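Local structure of malonyl CoA-acyl carrier protein transacylase (Burkholderia pseudomallei, 3G87) at residues H147-T152 with A169-R174; A128-V133 with V184-L189; K198-A203 with Q243-P248. The protein probably catalyses the transfer of a malonyl group from malonyl-CoA to holo-acyl carrier protein, giving malonyl-ACP and free CoA. All coordinates share one frame; numbering follows the deposited sequence.

Interaction 1. Residues H147-T152 with A169-R174; sequences HGLVDT and AHEIAR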
# COMPACT_ATOMS: atom_id res chain seq x y z
N HIS A 147 14.52 -20.80 -14.38
CA HIS A 147 14.27 -21.82 -13.42
C HIS A 147 12.84 -22.27 -13.35
O HIS A 147 12.44 -22.77 -12.39
CB HIS A 147 14.79 -21.37 -12.06
CG HIS A 147 16.24 -21.04 -12.06
ND1 HIS A 147 17.20 -21.95 -11.70
CD2 HIS A 147 16.90 -19.94 -12.42
CE1 HIS A 147 18.38 -21.41 -11.82
NE2 HIS A 147 18.23 -20.19 -12.26
N GLY A 148 12.05 -22.06 -14.37
CA GLY A 148 10.65 -22.59 -14.39
C GLY A 148 9.68 -22.06 -13.31
O GLY A 148 8.66 -22.71 -13.00
N LEU A 149 9.95 -20.89 -12.79
CA LEU A 149 9.01 -20.22 -11.93
C LEU A 149 7.96 -19.44 -12.74
O LEU A 149 7.96 -18.25 -12.79
CB LEU A 149 9.75 -19.34 -10.96
CG LEU A 149 10.87 -20.05 -10.24
CD1 LEU A 149 11.50 -19.21 -9.23
CD2 LEU A 149 10.44 -21.33 -9.65
N VAL A 150 7.07 -20.19 -13.34
CA VAL A 150 6.18 -19.71 -14.37
C VAL A 150 5.03 -18.84 -13.89
O VAL A 150 4.55 -18.05 -14.62
CB VAL A 150 5.66 -20.86 -15.25
CG1 VAL A 150 6.79 -21.54 -15.89
CG2 VAL A 150 4.84 -21.84 -14.44
N ASP A 151 4.62 -19.00 -12.67
CA ASP A 151 3.50 -18.29 -12.14
C ASP A 151 3.91 -17.22 -11.16
O ASP A 151 3.12 -16.73 -10.44
CB ASP A 151 2.56 -19.27 -11.49
CG ASP A 151 1.85 -20.13 -12.48
OD1 ASP A 151 1.47 -19.60 -13.49
OD2 ASP A 151 1.67 -21.31 -12.26
N THR A 152 5.16 -16.87 -11.19
CA THR A 152 5.72 -15.89 -10.32
C THR A 152 6.05 -14.65 -11.10
O THR A 152 6.65 -14.75 -12.12
CB THR A 152 6.96 -16.44 -9.62
OG1 THR A 152 6.60 -17.57 -8.88
CG2 THR A 152 7.56 -15.46 -8.69
N ALA A 169 3.39 -20.53 -3.39
CA ALA A 169 4.28 -20.69 -2.25
C ALA A 169 5.57 -21.46 -2.54
O ALA A 169 6.66 -21.04 -2.15
CB ALA A 169 3.50 -21.34 -1.08
N HIS A 170 5.45 -22.58 -3.24
CA HIS A 170 6.63 -23.40 -3.54
C HIS A 170 7.62 -22.72 -4.48
O HIS A 170 8.85 -22.86 -4.30
CB HIS A 170 6.19 -24.79 -4.02
CG HIS A 170 5.56 -24.80 -5.37
ND1 HIS A 170 6.29 -25.03 -6.53
CD2 HIS A 170 4.27 -24.68 -5.76
CE1 HIS A 170 5.48 -25.01 -7.57
NE2 HIS A 170 4.24 -24.79 -7.14
N GLU A 171 7.11 -21.90 -5.40
CA GLU A 171 7.93 -21.15 -6.36
C GLU A 171 8.61 -20.08 -5.61
O GLU A 171 9.84 -19.89 -5.72
CB GLU A 171 7.09 -20.57 -7.48
CG GLU A 171 6.62 -21.64 -8.48
CD GLU A 171 6.08 -21.11 -9.83
OE1 GLU A 171 6.04 -19.88 -10.08
OE2 GLU A 171 5.68 -21.96 -10.67
N ILE A 172 7.85 -19.39 -4.78
CA ILE A 172 8.49 -18.37 -3.98
C ILE A 172 9.58 -19.03 -3.11
O ILE A 172 10.66 -18.46 -2.93
CB ILE A 172 7.47 -17.56 -3.14
CG1 ILE A 172 6.62 -16.62 -4.05
CG2 ILE A 172 8.19 -16.81 -2.06
CD1 ILE A 172 7.31 -15.34 -4.64
N ALA A 173 9.31 -20.21 -2.58
CA ALA A 173 10.23 -20.97 -1.78
C ALA A 173 11.51 -21.34 -2.55
O ALA A 173 12.59 -21.08 -2.12
CB ALA A 173 9.54 -22.19 -1.29
N ARG A 174 11.35 -21.88 -3.75
CA ARG A 174 12.49 -22.15 -4.61
C ARG A 174 13.28 -20.96 -5.07
O ARG A 174 14.40 -21.11 -5.36
CB ARG A 174 12.11 -23.01 -5.79
CG ARG A 174 11.04 -23.89 -5.48
CD ARG A 174 11.14 -25.25 -6.01
NE ARG A 174 9.83 -25.84 -5.86
CZ ARG A 174 9.53 -27.13 -5.73
NH1 ARG A 174 10.44 -28.07 -5.72
NH2 ARG A 174 8.25 -27.44 -5.61
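The carboxylate of Glu171 is the flat group at the centre of this contact: Leu149 CA lies over one of its faces, 3.7 Å from Glu171 CD, while both lone pairs of OE1 are taken up by residues of the loop. The syn lone pair, on the side of OE2, receives Asp151 N at 3.1 Å, a somewhat bent bond with an N-H...O angle of 143°. The anti lone pair receives the hydroxyl of Thr152, with OG1 only 2.7 Å from Glu171 OE1. A single buried oxygen is thus gripped by two donors, which fixes the rotation of the carboxylate. Thr152 reaches it because OG1 stands anti to its own carbonyl carbon (chi1 -60°), and Glu171 because its chain runs extended beyond CG.

This is a side chain of one helix capturing the loop that follows another. Within the ferredoxin-like subdomain of the acyltransferase, helix 137-146 ends in a Schellman motif, with Gly148 at positive phi and Leu149 N bonded back to Leu144 O. An inverse gamma turn centred on Leu149 and a type I turn from Leu149 to Thr152 then lead into strand 153-159, and the first turn of helix 169-175 presents Glu171 to them.

Carbon atoms pack beside this grip. The Leu149 side chain runs alongside that of Glu171, the two pointing opposite ways, with Leu149 CD2 4.0 Å from Glu171 CG and Leu149 CD1 3.9 Å from Glu171 O. One residue further along the helix, Ile172 CD1 meets Thr152 CG2 at 4.1 Å. The acidic groups come near each other, Asp151 OD2 being 4.4 Å from Glu171 OE2; the salt bridge of Asp151 OD1 with Lys198 NZ would be expected to ease that repulsion.

Interaction 2. Residues A128-V133 with V184-L189; sequences AMAAIV and VRYLRL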
# COMPACT_ATOMS: atom_id res chain seq x y z
N ALA A 128 2.47 -16.77 -1.87
CA ALA A 128 3.48 -16.15 -1.07
C ALA A 128 4.11 -14.94 -1.81
O ALA A 128 3.86 -14.72 -3.02
CB ALA A 128 4.52 -17.15 -0.77
N MET A 129 4.96 -14.21 -1.08
CA MET A 129 5.70 -13.05 -1.60
C MET A 129 7.08 -12.96 -0.93
O MET A 129 7.26 -13.46 0.18
CB MET A 129 4.94 -11.75 -1.33
CG MET A 129 3.45 -11.75 -1.76
SD MET A 129 2.60 -10.26 -1.19
CE MET A 129 3.20 -8.99 -2.32
N ALA A 130 8.02 -12.31 -1.59
CA ALA A 130 9.36 -12.15 -1.11
C ALA A 130 9.91 -10.91 -1.73
O ALA A 130 9.65 -10.60 -2.87
CB ALA A 130 10.21 -13.32 -1.47
N ALA A 131 10.67 -10.16 -0.95
CA ALA A 131 11.20 -8.93 -1.42
C ALA A 131 12.61 -9.24 -1.86
O ALA A 131 13.35 -10.00 -1.16
CB ALA A 131 11.21 -7.89 -0.30
N ILE A 132 12.99 -8.69 -3.01
CA ILE A 132 14.31 -8.92 -3.58
C ILE A 132 15.07 -7.62 -3.57
O ILE A 132 14.53 -6.58 -3.95
CB ILE A 132 14.24 -9.46 -5.03
CG1 ILE A 132 13.20 -10.59 -5.18
CG2 ILE A 132 15.62 -9.87 -5.54
CD1 ILE A 132 13.30 -11.69 -4.21
N VAL A 133 16.32 -7.67 -3.12
CA VAL A 133 17.14 -6.47 -3.06
C VAL A 133 18.36 -6.65 -3.96
O VAL A 133 19.00 -7.70 -3.94
CB VAL A 133 17.47 -6.07 -1.56
CG1 VAL A 133 18.18 -7.21 -0.81
CG2 VAL A 133 18.30 -4.82 -1.48
N VAL A 184 22.65 -9.17 -4.35
CA VAL A 184 21.30 -9.68 -4.30
C VAL A 184 20.91 -10.39 -3.02
O VAL A 184 21.55 -11.31 -2.64
CB VAL A 184 21.08 -10.62 -5.47
CG1 VAL A 184 19.66 -10.89 -5.67
CG2 VAL A 184 21.64 -10.05 -6.69
N ARG A 185 19.84 -9.93 -2.39
CA ARG A 185 19.30 -10.55 -1.17
C ARG A 185 17.80 -10.87 -1.29
O ARG A 185 17.10 -10.32 -2.14
CB ARG A 185 19.56 -9.68 0.06
CG ARG A 185 21.04 -9.63 0.58
CD ARG A 185 21.20 -8.88 1.97
NE ARG A 185 20.96 -7.42 1.90
CZ ARG A 185 20.16 -6.72 2.72
NH1 ARG A 185 19.51 -7.31 3.73
NH2 ARG A 185 20.02 -5.40 2.54
N TYR A 186 17.33 -11.77 -0.46
CA TYR A 186 15.98 -12.27 -0.52
C TYR A 186 15.31 -12.29 0.82
O TYR A 186 15.86 -12.70 1.76
CB TYR A 186 15.97 -13.65 -1.16
CG TYR A 186 14.73 -14.50 -1.07
CD1 TYR A 186 13.97 -14.76 -2.17
CD2 TYR A 186 14.39 -15.11 0.09
CE1 TYR A 186 12.90 -15.55 -2.11
CE2 TYR A 186 13.33 -15.89 0.17
CZ TYR A 186 12.57 -16.12 -0.94
OH TYR A 186 11.48 -16.91 -0.84
N LEU A 187 14.08 -11.84 0.88
CA LEU A 187 13.31 -11.91 2.11
C LEU A 187 11.90 -12.40 1.94
O LEU A 187 11.11 -11.77 1.35
CB LEU A 187 13.37 -10.57 2.84
CG LEU A 187 12.74 -10.35 4.21
CD1 LEU A 187 13.20 -11.30 5.30
CD2 LEU A 187 12.77 -8.89 4.65
N ARG A 188 11.61 -13.56 2.49
CA ARG A 188 10.26 -14.08 2.53
C ARG A 188 9.37 -13.21 3.39
O ARG A 188 9.76 -12.79 4.46
CB ARG A 188 10.21 -15.51 3.05
CG ARG A 188 8.82 -16.12 3.06
CD ARG A 188 8.55 -16.97 1.88
NE ARG A 188 7.24 -17.61 1.78
CZ ARG A 188 7.08 -18.90 1.58
NH1 ARG A 188 8.12 -19.69 1.50
NH2 ARG A 188 5.89 -19.41 1.48
N LEU A 189 8.17 -12.93 2.90
CA LEU A 189 7.27 -12.05 3.61
C LEU A 189 6.19 -12.85 4.25
O LEU A 189 6.00 -13.98 3.94
CB LEU A 189 6.67 -11.00 2.70
CG LEU A 189 7.51 -10.13 1.80
CD1 LEU A 189 6.65 -9.15 1.15
CD2 LEU A 189 8.57 -9.45 2.51
O HOH W 1 4.67 -15.47 2.11
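Val184 approaches Val133 and Ile132 just ahead of strand 185-188, which pairs antiparallel with strand 127-133 as the last strand in the antiparallel sheet of a ferredoxin-like (βαββαβ) subdomain. Val184 CA makes a CA-H...O contact to Val133 O, and Val184 CG1 meets Ile132 CG2. Arg185 closes a hydrogen-bonded pair with Val133, its N bonding to Val133 O at 2.8 Å while its O accepts Val133 N. The side chains of this pair lie side by side, and Val133 CG1 sits over one face of the Arg185 guanidinium, although the place of that methyl in the model is doubtful.

Tyr186, in a non-hydrogen-bonded pair with Ile132, points to the other face, the one that helix 169-175 covers. With CG anti to the backbone N (chi1 167°), the ring packs obliquely on two alkyl groups: CE1 is 3.6 Å from Ala130 CB, and CD1 is 3.7 Å from Ile132 CD1. Its hydroxyl is hydrogen-bonded to Ile172 O. Leu187 exchanges both backbone bonds with Ala131. Arg188, opposite Ala130, has its NH2 3.5 Å from Ala128 CB.

Leu189 N donates to Met129 O at 2.9 Å, and Leu189 CD1 and CD2 rest against Met129 CB and Ala131 CB. One water donates to Leu189 O at 2.7 Å and accepts weakly from Met129 N and Arg188 NE.

Interaction 3. Residues K198-A203 with Q243-P248; sequences KFMRPA and QQIASP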
# COMPACT_ATOMS: atom_id res chain seq x y z
N LYS A 198 -1.99 -12.45 -10.62
CA LYS A 198 -3.18 -13.08 -11.21
C LYS A 198 -3.97 -13.97 -10.24
O LYS A 198 -5.11 -14.29 -10.54
CB LYS A 198 -2.79 -13.95 -12.41
CG LYS A 198 -1.81 -15.11 -12.07
CD LYS A 198 -1.53 -15.97 -13.33
CE LYS A 198 -0.23 -16.78 -13.12
NZ LYS A 198 0.12 -17.66 -14.30
N PHE A 199 -3.36 -14.40 -9.14
CA PHE A 199 -4.08 -15.21 -8.16
C PHE A 199 -5.16 -14.41 -7.42
O PHE A 199 -6.11 -14.99 -6.90
CB PHE A 199 -3.12 -16.02 -7.25
CG PHE A 199 -2.24 -16.98 -8.05
CD1 PHE A 199 -2.74 -18.20 -8.51
CD2 PHE A 199 -0.95 -16.60 -8.45
CE1 PHE A 199 -1.97 -19.07 -9.30
CE2 PHE A 199 -0.17 -17.47 -9.22
CZ PHE A 199 -0.68 -18.72 -9.64
N MET A 200 -5.05 -13.10 -7.43
CA MET A 200 -5.97 -12.19 -6.79
C MET A 200 -7.16 -11.81 -7.62
O MET A 200 -8.00 -11.10 -7.17
CB MET A 200 -5.23 -10.95 -6.33
CG MET A 200 -4.37 -11.17 -5.15
SD MET A 200 -5.04 -12.05 -3.76
CE MET A 200 -4.14 -13.44 -3.98
N ARG A 201 -7.21 -12.30 -8.82
CA ARG A 201 -8.33 -12.04 -9.67
C ARG A 201 -9.72 -12.28 -9.06
O ARG A 201 -10.56 -11.50 -9.23
CB ARG A 201 -8.19 -12.76 -10.98
CG ARG A 201 -7.75 -11.87 -11.99
CD ARG A 201 -7.35 -12.57 -13.23
NE ARG A 201 -5.97 -12.37 -13.58
CZ ARG A 201 -5.42 -11.20 -13.88
NH1 ARG A 201 -6.14 -10.09 -13.86
NH2 ARG A 201 -4.13 -11.15 -14.21
N PRO A 202 -9.93 -13.37 -8.37
CA PRO A 202 -11.23 -13.60 -7.77
C PRO A 202 -11.60 -12.62 -6.65
O PRO A 202 -12.71 -12.19 -6.64
CB PRO A 202 -11.16 -15.05 -7.34
CG PRO A 202 -10.23 -15.60 -8.15
CD PRO A 202 -9.22 -14.63 -8.50
N ALA A 203 -10.64 -12.24 -5.81
CA ALA A 203 -10.81 -11.19 -4.85
C ALA A 203 -11.14 -9.89 -5.53
O ALA A 203 -12.02 -9.20 -5.10
CB ALA A 203 -9.60 -11.04 -4.01
N GLN A 243 -8.90 -2.63 -10.03
CA GLN A 243 -7.80 -3.16 -10.76
C GLN A 243 -6.52 -3.26 -9.93
O GLN A 243 -5.72 -4.12 -10.15
CB GLN A 243 -7.63 -2.33 -12.02
CG GLN A 243 -7.40 -3.14 -13.24
CD GLN A 243 -8.50 -4.09 -13.62
OE1 GLN A 243 -9.68 -3.77 -13.58
NE2 GLN A 243 -8.11 -5.26 -14.04
N GLN A 244 -6.38 -2.40 -8.95
CA GLN A 244 -5.24 -2.35 -8.05
C GLN A 244 -4.82 -3.71 -7.47
O GLN A 244 -3.68 -4.03 -7.43
CB GLN A 244 -5.54 -1.33 -6.94
CG GLN A 244 -4.39 -0.74 -6.24
CD GLN A 244 -4.46 -0.94 -4.75
OE1 GLN A 244 -4.76 -1.98 -4.30
NE2 GLN A 244 -4.19 0.07 -4.02
N ILE A 245 -5.80 -4.50 -7.07
CA ILE A 245 -5.63 -5.76 -6.39
C ILE A 245 -4.88 -6.85 -7.14
O ILE A 245 -4.12 -7.55 -6.56
CB ILE A 245 -7.02 -6.29 -5.91
CG1 ILE A 245 -7.43 -5.64 -4.62
CG2 ILE A 245 -7.03 -7.75 -5.75
CD1 ILE A 245 -8.85 -5.59 -4.45
N ALA A 246 -5.11 -6.99 -8.42
CA ALA A 246 -4.43 -8.00 -9.19
C ALA A 246 -3.26 -7.50 -10.05
O ALA A 246 -2.70 -8.24 -10.79
CB ALA A 246 -5.41 -8.78 -10.00
N SER A 247 -2.92 -6.24 -9.89
CA SER A 247 -1.92 -5.57 -10.69
C SER A 247 -0.70 -5.26 -9.87
O SER A 247 -0.81 -5.11 -8.72
CB SER A 247 -2.51 -4.29 -11.23
OG SER A 247 -3.27 -4.53 -12.35
N PRO A 248 0.47 -5.13 -10.46
CA PRO A 248 1.63 -4.71 -9.64
C PRO A 248 1.53 -3.27 -9.14
O PRO A 248 0.91 -2.40 -9.75
CB PRO A 248 2.85 -4.90 -10.56
CG PRO A 248 2.30 -5.22 -11.91
CD PRO A 248 0.85 -5.63 -11.80
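Met200 and Ala246 bring the two backbones closest, CA to CA 5.1 Å, where the 3-10 turn 198-200 that leads into helix 201-211 meets the loop following helix 237-243. Met200 presents its CB, which lies 3.6 Å from Ile245 O and 3.7 Å from Ile245 CG2. Bends at chi2 and chi3 then carry the sulfur end away from this loop, and the side chain packs on Ala124 and Phe195. Ile245 CG2, anti to its backbone N, rests against both Met200 CB and Met200 O, 3.8 Å from the latter, while the Ile245 side chain also touches Phe207 and Arg117.

Ala246 fills the other half of the contact. Its methyl sits over one face of the Arg201 guanidinium, CB to NH1 4.1 Å, and is equally close to Arg201 N. Arg201 CB points away from the loop, yet the end of its chain comes back to Ala246.

The loop lies beside the probable active site of this family: Gln244 NE2 is hydrogen-bonded to the backbone O of Ser92, which sits in a likely nucleophile elbow. Gln244 and Ser247 also make weak hydrogen bonds, their O atoms to His196 ND1 and Gln244 OE1 to Arg117. Because alkyl groups, a carbonyl and a guanidinium face meet here without mutual hydrogen bonds, contact between 198-201 and the loop rests mainly on close packing.

Interactions 1 and 2 belong to the same small ferredoxin-like unit, whereas interaction 3 lies closer to the chain's centre, and its loop bonds to Ser92 of the likely elbow. Helix 169-175 is shared by the first two: Ile172, beside Glu171, packs on Ala128 and Arg188 as well as meeting Tyr186. The Asp151-Lys198 pair ties interaction 1 to 198-203, with Phe199 packed against Asp151, while interactions 2 and 3 do not touch. Their chemistry follows their setting: a buried carboxylate holding a partly exposed loop, a backbone ladder at the sheet's outer strand with an exposed arginine on each face, and mostly apolar contact in the buried interaction 3.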